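Local coordinates for autophagy protein 5 (Saccharomyces cerevisiae, PDB 2DYO) that takes part in autophagic vesicle formation and cytoplasm-to-vacuole transport and is required for nucleophagy and mitophagy in yeast, at residues 146-151 / 164-169. Numbering follows the deposited sequence.
Sequences FWFHQW and AIMSLS
The phenyl ring of F148 and the side chain of I165 come in from opposite directions and meet in a CH-pi contact inside the alpha-helical bundle region of Atg5, where the short helix 163-166 packs against the long helix 142-159. The methyl CD1 of I165 sits over one face of the ring, 3.9 Å from its centroid and 28° off the normal. It is displaced toward the far end of the ring, with F148 CZ to I165 CD1 at 3.5 Å; CG1 of I165 follows close behind, 3.6 Å from F148 CZ. In I165, CG1 is anti to the backbone N (chi1 -169°) and CD1 anti to CA (chi2 179°), an extended chain that carries CD1 across to the longer helix. The same methyl also touches the root of W151, at 3.8 Å from W151 CB to I165 CD1, while the indole turns away and its NE1-H is hydrogen-bonded to the carbonyl O of F276. The F148 ring also touches A173 of helix 170-182. With an alanine at F148, I165 CD1 would probably lose the aromatic face it lies over, and M166 CE its neighbour at the ring edge. CB of M166 points away from the longer helix, but the chain bends at chi2 and chi3 and brings CE back to the edge of the F148 ring, near its plane, 3.8 Å from F148 CE1.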
loop_
_atom_site.group_PDB
_atom_site.type_symbol
_atom_site.label_atom_id
_atom_site.label_comp_id
_atom_site.label_asym_id
_atom_site.label_seq_id
_atom_site.Cartn_x
_atom_site.Cartn_y
_atom_site.Cartn_z
ATOM N N PHE A 146 12.241 6.747 -1.622
ATOM C CA PHE A 146 10.928 7.333 -1.389
ATOM C C PHE A 146 10.351 6.864 -0.055
ATOM O O PHE A 146 9.818 7.655 0.723
ATOM C CB PHE A 146 9.958 6.937 -2.503
ATOM C CG PHE A 146 8.588 7.532 -2.346
ATOM C CD1 PHE A 146 8.310 8.808 -2.826
ATOM C CD2 PHE A 146 7.590 6.844 -1.660
ATOM C CE1 PHE A 146 7.064 9.392 -2.624
ATOM C CE2 PHE A 146 6.339 7.423 -1.455
ATOM C CZ PHE A 146 6.077 8.693 -1.933
ATOM N N TRP A 147 10.446 5.563 0.184
ATOM C CA TRP A 147 9.920 4.949 1.398
ATOM C C TRP A 147 10.602 5.473 2.663
ATOM O O TRP A 147 9.941 5.766 3.663
ATOM C CB TRP A 147 10.095 3.438 1.309
ATOM C CG TRP A 147 9.660 2.699 2.528
ATOM C CD1 TRP A 147 8.380 2.385 2.891
ATOM C CD2 TRP A 147 10.513 2.129 3.525
ATOM N NE1 TRP A 147 8.387 1.645 4.053
ATOM C CE2 TRP A 147 9.685 1.480 4.465
ATOM C CE3 TRP A 147 11.903 2.112 3.719
ATOM C CZ2 TRP A 147 10.200 0.804 5.573
ATOM C CZ3 TRP A 147 12.416 1.441 4.822
ATOM C CH2 TRP A 147 11.564 0.799 5.737
ATOM N N PHE A 148 11.926 5.589 2.627
ATOM C CA PHE A 148 12.635 6.084 3.802
ATOM C C PHE A 148 12.262 7.545 4.054
ATOM O O PHE A 148 12.187 7.985 5.205
ATOM C CB PHE A 148 14.150 5.928 3.627
ATOM C CG PHE A 148 14.934 6.296 4.850
ATOM C CD1 PHE A 148 15.355 7.604 5.055
ATOM C CD2 PHE A 148 15.194 5.347 5.829
ATOM C CE1 PHE A 148 16.029 7.962 6.221
ATOM C CE2 PHE A 148 15.868 5.692 6.999
ATOM C CZ PHE A 148 16.281 7.001 7.195
ATOM N N HIS A 149 12.003 8.288 2.979
ATOM C CA HIS A 149 11.609 9.687 3.102
ATOM C C HIS A 149 10.211 9.764 3.728
ATOM O O HIS A 149 9.866 10.743 4.399
ATOM C CB HIS A 149 11.617 10.370 1.730
ATOM C CG HIS A 149 11.435 11.854 1.799
ATOM N ND1 HIS A 149 12.390 12.694 2.330
ATOM C CD2 HIS A 149 10.393 12.643 1.445
ATOM C CE1 HIS A 149 11.944 13.937 2.302
ATOM N NE2 HIS A 149 10.734 13.934 1.770
ATOM N N GLN A 150 9.408 8.727 3.501
ATOM C CA GLN A 150 8.069 8.655 4.082
ATOM C C GLN A 150 8.239 8.526 5.597
ATOM O O GLN A 150 7.589 9.227 6.372
ATOM C CB GLN A 150 7.307 7.425 3.568
ATOM C CG GLN A 150 6.718 7.530 2.163
ATOM C CD GLN A 150 5.672 8.622 2.043
ATOM O OE1 GLN A 150 6.001 9.804 1.913
ATOM N NE2 GLN A 150 4.402 8.234 2.099
ATOM N N TRP A 151 9.124 7.625 6.013
ATOM C CA TRP A 151 9.348 7.413 7.436
ATOM C C TRP A 151 9.987 8.595 8.135
ATOM O O TRP A 151 9.776 8.806 9.322
ATOM C CB TRP A 151 10.167 6.145 7.681
ATOM C CG TRP A 151 9.311 4.920 7.773
ATOM C CD1 TRP A 151 9.067 4.007 6.786
ATOM C CD2 TRP A 151 8.534 4.509 8.903
ATOM N NE1 TRP A 151 8.183 3.051 7.233
ATOM C CE2 TRP A 151 7.839 3.338 8.529
ATOM C CE3 TRP A 151 8.355 5.019 10.201
ATOM C CZ2 TRP A 151 6.975 2.666 9.406
ATOM C CZ3 TRP A 151 7.497 4.348 11.072
ATOM C CH2 TRP A 151 6.820 3.185 10.668
ATOM N N ALA A 164 15.022 10.485 16.028
ATOM C CA ALA A 164 15.001 9.037 16.190
ATOM C C ALA A 164 15.424 8.262 14.944
ATOM O O ALA A 164 16.187 7.298 15.037
ATOM C CB ALA A 164 13.614 8.585 16.627
ATOM N N ILE A 165 14.933 8.673 13.779
ATOM C CA ILE A 165 15.268 7.964 12.549
ATOM C C ILE A 165 16.659 8.313 12.023
ATOM O O ILE A 165 17.328 7.472 11.424
ATOM C CB ILE A 165 14.205 8.221 11.440
ATOM C CG1 ILE A 165 14.435 7.263 10.268
ATOM C CG2 ILE A 165 14.259 9.666 10.971
ATOM C CD1 ILE A 165 13.430 7.427 9.134
ATOM N N MET A 166 17.099 9.542 12.258
ATOM C CA MET A 166 18.419 9.971 11.799
ATOM C C MET A 166 19.529 9.327 12.623
ATOM O O MET A 166 20.687 9.292 12.202
ATOM C CB MET A 166 18.536 11.493 11.877
ATOM C CG MET A 166 17.558 12.231 10.983
ATOM S SD MET A 166 17.856 11.956 9.224
ATOM C CE MET A 166 16.766 10.604 8.860
ATOM N N SER A 167 19.167 8.807 13.791
ATOM C CA SER A 167 20.131 8.174 14.684
ATOM C C SER A 167 20.364 6.701 14.392
ATOM O O SER A 167 21.238 6.079 14.993
ATOM C CB SER A 167 19.687 8.343 16.137
ATOM O OG SER A 167 19.677 9.715 16.491
ATOM N N LEU A 168 19.579 6.132 13.483
ATOM C CA LEU A 168 19.760 4.728 13.130
ATOM C C LEU A 168 21.081 4.622 12.373
ATOM O O LEU A 168 21.494 5.578 11.723
ATOM C CB LEU A 168 18.627 4.254 12.215
ATOM C CG LEU A 168 17.193 4.241 12.744
ATOM C CD1 LEU A 168 16.252 3.783 11.623
ATOM C CD2 LEU A 168 17.087 3.313 13.934
ATOM N N SER A 169 21.752 3.479 12.462
ATOM C CA SER A 169 22.998 3.310 11.724
ATOM C C SER A 169 22.590 3.146 10.264
ATOM O O SER A 169 21.443 2.795 9.973
ATOM C CB SER A 169 23.756 2.066 12.190
ATOM O OG SER A 169 23.122 0.870 11.772
#